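PDB 6TFO: copper-containing nitrite reductase from Hyphomicrobium denitrificans 1NES1, which probably reduces nitrite to nitric oxide at a copper centre, taking its electrons from cytochrome c. Local coordinates for residues V56-L60 / Q112-Y116. Coordinates in Å, arbitrary orientation, origin at the centre of the assembly. Numbering follows the deposited sequence.
Sequences VNPKL and QFDYY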
ATOM      1  N   VAL C  56      23.788  -2.793   7.720  1.00 43.68           N
ATOM      2  CA  VAL C  56      23.826  -4.096   6.999  1.00 48.82           C
ATOM      3  C   VAL C  56      25.054  -4.834   7.527  1.00 45.99           C
ATOM      4  O   VAL C  56      26.085  -4.158   7.750  1.00 46.14           O
ATOM      5  CB  VAL C  56      23.786  -3.959   5.451  1.00 48.42           C
ATOM      6  CG1 VAL C  56      23.342  -2.576   4.998  1.00 44.07           C
ATOM      7  CG2 VAL C  56      25.080  -4.353   4.774  1.00 46.70           C
ATOM      8  N   ASN C  57      24.914  -6.141   7.759  1.00 44.41           N
ATOM      9  CA  ASN C  57      25.963  -7.001   8.359  1.00 47.89           C
ATOM     10  C   ASN C  57      26.636  -6.246   9.507  1.00 51.48           C
ATOM     11  O   ASN C  57      27.862  -6.098   9.528  1.00 46.73           O
ATOM     12  CB  ASN C  57      26.918  -7.499   7.281  1.00 45.61           C
ATOM     13  CG  ASN C  57      26.212  -8.380   6.275  1.00 49.92           C
ATOM     14  OD1 ASN C  57      25.247  -9.059   6.636  1.00 43.72           O
ATOM     15  ND2 ASN C  57      26.657  -8.353   5.015  1.00 49.11           N
ATOM     16  N   PRO C  58      25.862  -5.796  10.529  1.00 49.57           N
ATOM     17  CA  PRO C  58      26.395  -4.933  11.582  1.00 52.07           C
ATOM     18  C   PRO C  58      27.464  -5.649  12.403  1.00 51.44           C
ATOM     19  O   PRO C  58      27.348  -6.856  12.614  1.00 51.93           O
ATOM     20  CB  PRO C  58      25.193  -4.585  12.477  1.00 50.62           C
ATOM     21  CG  PRO C  58      24.221  -5.714  12.206  1.00 50.81           C
ATOM     22  CD  PRO C  58      24.445  -6.108  10.754  1.00 49.30           C
ATOM     23  N   LYS C  59      28.470  -4.888  12.842  1.00 53.55           N
ATOM     24  CA  LYS C  59      29.463  -5.372  13.828  1.00 55.87           C
ATOM     25  C   LYS C  59      28.736  -5.459  15.178  1.00 52.30           C
ATOM     26  O   LYS C  59      28.133  -4.446  15.608  1.00 46.66           O
ATOM     27  CB  LYS C  59      30.694  -4.465  13.874  1.00 57.06           C
ATOM     28  CG  LYS C  59      31.785  -4.954  14.811  1.00 62.15           C
ATOM     29  CD  LYS C  59      32.919  -3.987  14.978  1.00 68.86           C
ATOM     30  CE  LYS C  59      34.028  -4.247  13.985  1.00 75.22           C
ATOM     31  NZ  LYS C  59      35.288  -3.585  14.388  1.00 81.45           N
ATOM     32  N   LEU C  60      28.755  -6.644  15.790  1.00 50.77           N
ATOM     33  CA  LEU C  60      28.167  -6.896  17.128  1.00 47.67           C
ATOM     34  C   LEU C  60      29.287  -6.780  18.166  1.00 47.78           C
ATOM     35  O   LEU C  60      30.113  -7.721  18.279  1.00 47.50           O
ATOM     36  CB  LEU C  60      27.530  -8.286  17.092  1.00 45.43           C
ATOM     37  CG  LEU C  60      26.543  -8.524  15.953  1.00 44.19           C
ATOM     38  CD1 LEU C  60      25.823  -9.846  16.130  1.00 42.64           C
ATOM     39  CD2 LEU C  60      25.526  -7.397  15.822  1.00 47.23           C
ATOM     40  N   GLN C 112      37.811 -11.311  16.955  1.00 54.89           N
ATOM     41  CA  GLN C 112      36.780 -11.078  15.910  1.00 55.65           C
ATOM     42  C   GLN C 112      36.368 -12.425  15.327  1.00 51.49           C
ATOM     43  O   GLN C 112      37.242 -13.222  15.034  1.00 50.72           O
ATOM     44  CB  GLN C 112      37.294 -10.132  14.830  1.00 59.01           C
ATOM     45  CG  GLN C 112      37.904  -8.859  15.391  1.00 63.81           C
ATOM     46  CD  GLN C 112      37.602  -7.655  14.536  1.00 66.00           C
ATOM     47  OE1 GLN C 112      37.748  -6.528  14.980  1.00 74.84           O
ATOM     48  NE2 GLN C 112      37.145  -7.888  13.318  1.00 60.82           N
ATOM     49  N   PHE C 113      35.067 -12.646  15.188  1.00 51.70           N
ATOM     50  CA  PHE C 113      34.463 -13.949  14.822  1.00 58.05           C
ATOM     51  C   PHE C 113      33.349 -13.681  13.820  1.00 57.80           C
ATOM     52  O   PHE C 113      32.543 -12.788  14.087  1.00 54.12           O
ATOM     53  CB  PHE C 113      33.937 -14.676  16.068  1.00 58.87           C
ATOM     54  CG  PHE C 113      34.949 -14.789  17.181  1.00 57.29           C
ATOM     55  CD1 PHE C 113      35.867 -15.832  17.215  1.00 58.07           C
ATOM     56  CD2 PHE C 113      35.008 -13.831  18.177  1.00 53.89           C
ATOM     57  CE1 PHE C 113      36.803 -15.921  18.237  1.00 55.50           C
ATOM     58  CE2 PHE C 113      35.943 -13.926  19.202  1.00 54.28           C
ATOM     59  CZ  PHE C 113      36.852 -14.955  19.224  1.00 52.72           C
ATOM     60  N   ASP C 114      33.342 -14.407  12.701  1.00 60.46           N
ATOM     61  CA  ASP C 114      32.300 -14.280  11.657  1.00 54.51           C
ATOM     62  C   ASP C 114      31.019 -14.907  12.178  1.00 46.68           C
ATOM     63  O   ASP C 114      31.073 -16.052  12.650  1.00 52.14           O
ATOM     64  CB  ASP C 114      32.724 -14.926  10.338  1.00 57.57           C
ATOM     65  CG  ASP C 114      33.683 -14.072   9.522  1.00 57.70           C
ATOM     66  OD1 ASP C 114      33.989 -12.938   9.952  1.00 59.86           O
ATOM     67  OD2 ASP C 114      34.126 -14.557   8.468  1.00 58.00           O
ATOM     68  N   TYR C 115      29.930 -14.152  12.114  1.00 45.54           N
ATOM     69  CA  TYR C 115      28.565 -14.715  12.045  1.00 44.58           C
ATOM     70  C   TYR C 115      28.179 -14.765  10.571  1.00 44.67           C
ATOM     71  O   TYR C 115      28.404 -13.765   9.859  1.00 44.83           O
ATOM     72  CB  TYR C 115      27.603 -13.917  12.920  1.00 46.84           C
ATOM     73  CG  TYR C 115      27.228 -12.525  12.481  1.00 45.39           C
ATOM     74  CD1 TYR C 115      26.113 -12.310  11.681  1.00 46.09           C
ATOM     75  CD2 TYR C 115      27.894 -11.423  12.981  1.00 44.50           C
ATOM     76  CE1 TYR C 115      25.713 -11.035  11.327  1.00 46.30           C
ATOM     77  CE2 TYR C 115      27.514 -10.140  12.629  1.00 43.92           C
ATOM     78  CZ  TYR C 115      26.425  -9.946  11.796  1.00 46.98           C
ATOM     79  OH  TYR C 115      26.026  -8.686  11.456  1.00 45.01           O
ATOM     80  N   TYR C 116      27.624 -15.892  10.131  1.00 42.00           N
ATOM     81  CA  TYR C 116      27.315 -16.138   8.707  1.00 40.94           C
ATOM     82  C   TYR C 116      26.152 -17.120   8.574  1.00 43.99           C
ATOM     83  O   TYR C 116      25.831 -17.844   9.524  1.00 50.06           O
ATOM     84  CB  TYR C 116      28.568 -16.659   8.008  1.00 43.48           C
ATOM     85  CG  TYR C 116      28.959 -18.043   8.432  1.00 43.47           C
ATOM     86  CD1 TYR C 116      28.436 -19.149   7.789  1.00 43.37           C
ATOM     87  CD2 TYR C 116      29.826 -18.250   9.496  1.00 46.21           C
ATOM     88  CE1 TYR C 116      28.770 -20.435   8.181  1.00 45.99           C
ATOM     89  CE2 TYR C 116      30.179 -19.531   9.894  1.00 48.11           C
ATOM     90  CZ  TYR C 116      29.640 -20.629   9.243  1.00 48.21           C
ATOM     91  OH  TYR C 116      29.970 -21.894   9.626  1.00 43.15           O
TER
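A single tyrosine reaching from a strand to a loop makes most of this contact, inside the cupredoxin domain that carries the type 1 copper bound by His-80, Cys-117, His-122 and Met-127. The backbones lie far apart, the CA atoms of Asn-57 and Tyr-115 being 8.9 Å from each other, so a long side chain has to bridge them. Tyr-115 suits the task: its ring is apolar enough to be buried, while its hydroxyl gains a partner at the far end, OH donating a hydrogen bond to Pro-58 O at a short 2.5 Å. The carbonyl approaches near the ring plane, as an acceptor for a phenol should. Pro-58 has no amide hydrogen, so its N, 3.0 Å from Tyr-115 OH, asks for no acceptor of its own, and its ring adds apolar cover. Leu-60, pointing toward the strand, brings CG to 3.8 Å from Tyr-115 CE2. At the exposed margin Lys-59 NZ and Gln-112 OE1 are 3.9 Å apart, beyond hydrogen-bonding range. Asn-57 has a left-handed backbone conformation, which asparagine tolerates well, and its side-chain amide gives a hydrogen bond from ND2 to Gly-126 O, next to the copper ligand Met-127, and accepts one at OD1 from Tyr-45 N of strand 42-48. Strand 128-134 runs between the segments, pairing with both Leu-60 and strand 111-116, while Leu-34 of strand 30-39, in the other sheet, packs against Pro-58 and Tyr-115.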